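Local structure of transaminase (Bacillus megaterium, 5G0A) at the interface of chains A and B. The protein catalyses S-selective, pyridoxal-phosphate-dependent transfer of amino groups between amines and carbonyl compounds as an omega-transaminase of aminotransferase class III. Coordinates in Å, arbitrary orientation; residue numbers count along the deposited sequence, not the author numbering. Chains: chain A/B, Transaminase.

Contact 1 and contact 2 belong to one two-fold interface between copies of the transaminase, and the centres of their C-alpha atoms are about 14 Å apart. Chain B feeds both from the stretch after strand 177-178: B:Gln179 enters contact 2, where B:Arg160 joins it from an earlier loop, and B:Ser184 and B:Asn186 to B:Ala188 serve contact 1. Chain A gives a loop to contact 1 but a helix end and a 3-10 helix to contact 2. A:Ser187 and B:Ser187 meet in contact 1, which therefore lies near the symmetry axis. This pairing, one interface of the four-copy deposited assembly, may not be the biological one.

Contact 1: the interface of chains A and B. Residues chain A 185, 187; chain B 184, 186-188.
A:Tyr185 and B:Ala188 form the small apolar centre. The methyl CB of B:Ala188 lies above the plane of the phenol at its hydroxyl end, beyond the ring centre, 3.8 Å from A:Tyr185 OH. The apolar contact proper is A:Tyr185 CZ, 3.9 Å from B:Ala188 CB. A:Tyr185 CE1, at the same ring rim, lies 3.8 Å from the carbonyl O of B:Ser187. The first torsion of A:Tyr185 places CG between the backbone N and the carbonyl carbon, and the hydroxyl end points to chain B.

Further out, A:Ser187 and B:Ser187 meet hydroxyl to hydroxyl. A:Ser187 OG and B:Ser187 OG share a hydrogen bond of 2.6 Å whose direction is not decided. B:Ser187 OG also donates to B:Ser184 O in its own chain, at 2.9 Å and with the donor tilted 28° from the carbonyl plane. That inner bond orients the chain B hydroxyl, and if its proton is used there, the proton between the serines would come from A:Ser187. The approach of A:Ser187 OG to B:Ser187 O, 2.4 Å, is too short to interpret and is doubtful.

The torsions show that the match is not exactly two-fold: chi1 is -70° in A:Ser187 but 45° in B:Ser187, and the backbones differ as well. All the residues are in loop, in the stretch between strands 177-178 and 189-192, where two equivalent loops of the two subunits meet.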
# COMPACT_ATOMS: atom_id res chain seq x y z
N TYR A 185 -2.37 -5.41 -7.03
CA TYR A 185 -3.54 -4.56 -6.72
C TYR A 185 -2.92 -3.28 -6.17
O TYR A 185 -1.72 -3.26 -5.89
CB TYR A 185 -4.48 -5.22 -5.68
CG TYR A 185 -3.74 -5.72 -4.45
CD1 TYR A 185 -3.42 -4.86 -3.40
CD2 TYR A 185 -3.33 -7.05 -4.36
CE1 TYR A 185 -2.72 -5.31 -2.29
CE2 TYR A 185 -2.62 -7.51 -3.25
CZ TYR A 185 -2.33 -6.63 -2.23
OH TYR A 185 -1.62 -7.10 -1.16
N SER A 187 -4.28 0.17 -3.63
CA SER A 187 -5.34 0.82 -2.87
C SER A 187 -5.51 2.29 -3.27
O SER A 187 -6.51 2.92 -2.90
CB SER A 187 -5.06 0.71 -1.37
OG SER A 187 -5.22 -0.65 -0.91
N SER B 184 -4.66 3.75 4.34
CA SER B 184 -4.92 2.78 3.26
C SER B 184 -3.65 2.35 2.55
O SER B 184 -3.72 1.68 1.53
CB SER B 184 -5.95 3.26 2.22
OG SER B 184 -7.00 4.07 2.76
N ASN B 186 -0.95 -0.11 1.84
CA ASN B 186 -1.00 -1.55 2.01
C ASN B 186 -2.40 -2.17 2.24
O ASN B 186 -2.48 -3.30 2.72
CB ASN B 186 -0.13 -1.92 3.21
CG ASN B 186 0.71 -3.16 2.96
OD1 ASN B 186 1.93 -3.09 3.00
ND2 ASN B 186 0.06 -4.27 2.70
N SER B 187 -3.49 -1.46 1.94
CA SER B 187 -4.80 -2.12 2.18
C SER B 187 -5.03 -3.12 1.05
O SER B 187 -4.68 -2.86 -0.10
CB SER B 187 -5.99 -1.15 2.41
OG SER B 187 -6.04 -0.07 1.49
N ALA B 188 -5.51 -4.31 1.37
CA ALA B 188 -5.67 -5.30 0.33
C ALA B 188 -7.16 -5.62 0.21
O ALA B 188 -7.58 -6.73 0.52
CB ALA B 188 -4.85 -6.53 0.72

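Contact 2: the interface of chains A and B. Residues chain A 226-227, 229-230; chain B 160, 179.
A:Tyr226 lies flat against the guanidinium of B:Arg160, the two planes 7° apart. In this class III aminotransferase the tyrosine is the last residue of helix 214-226, and the arginine reaches it from a loop of the other subunit. B:Arg160 NH2 sits over the middle of the phenol, 3.3 Å from the ring centroid of A:Tyr226, as a cation-pi contact. The rest of the group spreads across the same face toward the hydroxyl end: CZ of B:Arg160 is 3.5 Å from A:Tyr226 CE2. Bends at chi2 and chi3 fold the arginine chain so that its flat end lies parallel to the ring while the chains themselves run at about a right angle.

Beyond the ring, B:Gln179 crosses A:Gln230 at about a right angle, the amide planes 69° apart. B:Gln179 NE2 donates to A:Tyr226 O at 3.0 Å, close to its own amide plane. Also near that plane, B:Gln179 NE2 donates to the carboxylate oxygen OE2 of A:Glu229 at 2.6 Å, which it meets from above the carboxylate plane. A:Tyr226 O, at the helix end, is gripped a second time within its own chain by A:Gln230 NE2, at 2.9 Å. B:Gln179 OE1 lies 2.9 Å from A:Gln230 NE2 as well, but the N-H points elsewhere and this pair is no hydrogen bond. A:Glu229 and A:Gln230 belong to 3-10 helix 228-230, and with its bend at chi2, A:Glu229 brings OE2 toward the amide of B:Gln179.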
# COMPACT_ATOMS: atom_id res chain seq x y z
N TYR A 226 -15.61 7.09 -0.85
CA TYR A 226 -14.21 7.27 -0.52
C TYR A 226 -13.89 8.71 -0.12
O TYR A 226 -12.86 8.99 0.46
CB TYR A 226 -13.33 6.76 -1.68
CG TYR A 226 -13.06 5.28 -1.53
CD1 TYR A 226 -13.95 4.33 -2.05
CD2 TYR A 226 -11.93 4.83 -0.86
CE1 TYR A 226 -13.73 2.97 -1.88
CE2 TYR A 226 -11.69 3.46 -0.70
CZ TYR A 226 -12.59 2.54 -1.21
OH TYR A 226 -12.35 1.18 -1.06
N GLY A 227 -14.80 9.63 -0.44
CA GLY A 227 -14.58 11.05 -0.20
C GLY A 227 -14.06 11.76 -1.46
O GLY A 227 -12.95 11.52 -1.90
N GLU A 229 -12.98 14.59 -1.74
CA GLU A 229 -11.81 15.34 -1.33
C GLU A 229 -10.53 14.51 -1.40
O GLU A 229 -9.46 15.05 -1.21
CB GLU A 229 -11.99 15.89 0.11
CG GLU A 229 -11.80 14.86 1.25
CD GLU A 229 -13.00 13.94 1.51
OE1 GLU A 229 -14.06 14.09 0.89
OE2 GLU A 229 -12.86 13.03 2.37
N GLN A 230 -10.65 13.20 -1.63
CA GLN A 230 -9.43 12.41 -1.77
C GLN A 230 -9.26 11.76 -3.16
O GLN A 230 -8.30 11.03 -3.38
CB GLN A 230 -9.24 11.43 -0.59
CG GLN A 230 -9.90 10.08 -0.69
CD GLN A 230 -9.28 9.09 0.31
OE1 GLN A 230 -8.08 9.17 0.64
NE2 GLN A 230 -10.10 8.17 0.80
N ARG B 160 -16.55 0.35 5.01
CA ARG B 160 -16.77 1.32 3.95
C ARG B 160 -17.99 2.15 4.29
O ARG B 160 -18.85 2.40 3.45
CB ARG B 160 -16.92 0.64 2.58
CG ARG B 160 -15.70 -0.17 2.13
CD ARG B 160 -14.42 0.67 2.10
NE ARG B 160 -14.69 2.07 1.71
CZ ARG B 160 -13.88 3.10 1.97
NH1 ARG B 160 -12.71 2.93 2.59
NH2 ARG B 160 -14.25 4.32 1.60
N GLN B 179 -9.36 12.69 6.64
CA GLN B 179 -9.25 11.25 6.85
C GLN B 179 -7.86 10.99 7.45
O GLN B 179 -6.96 11.84 7.37
CB GLN B 179 -9.45 10.52 5.51
CG GLN B 179 -10.80 10.86 4.85
CD GLN B 179 -11.10 10.04 3.61
OE1 GLN B 179 -10.80 8.85 3.57
NE2 GLN B 179 -11.70 10.67 2.61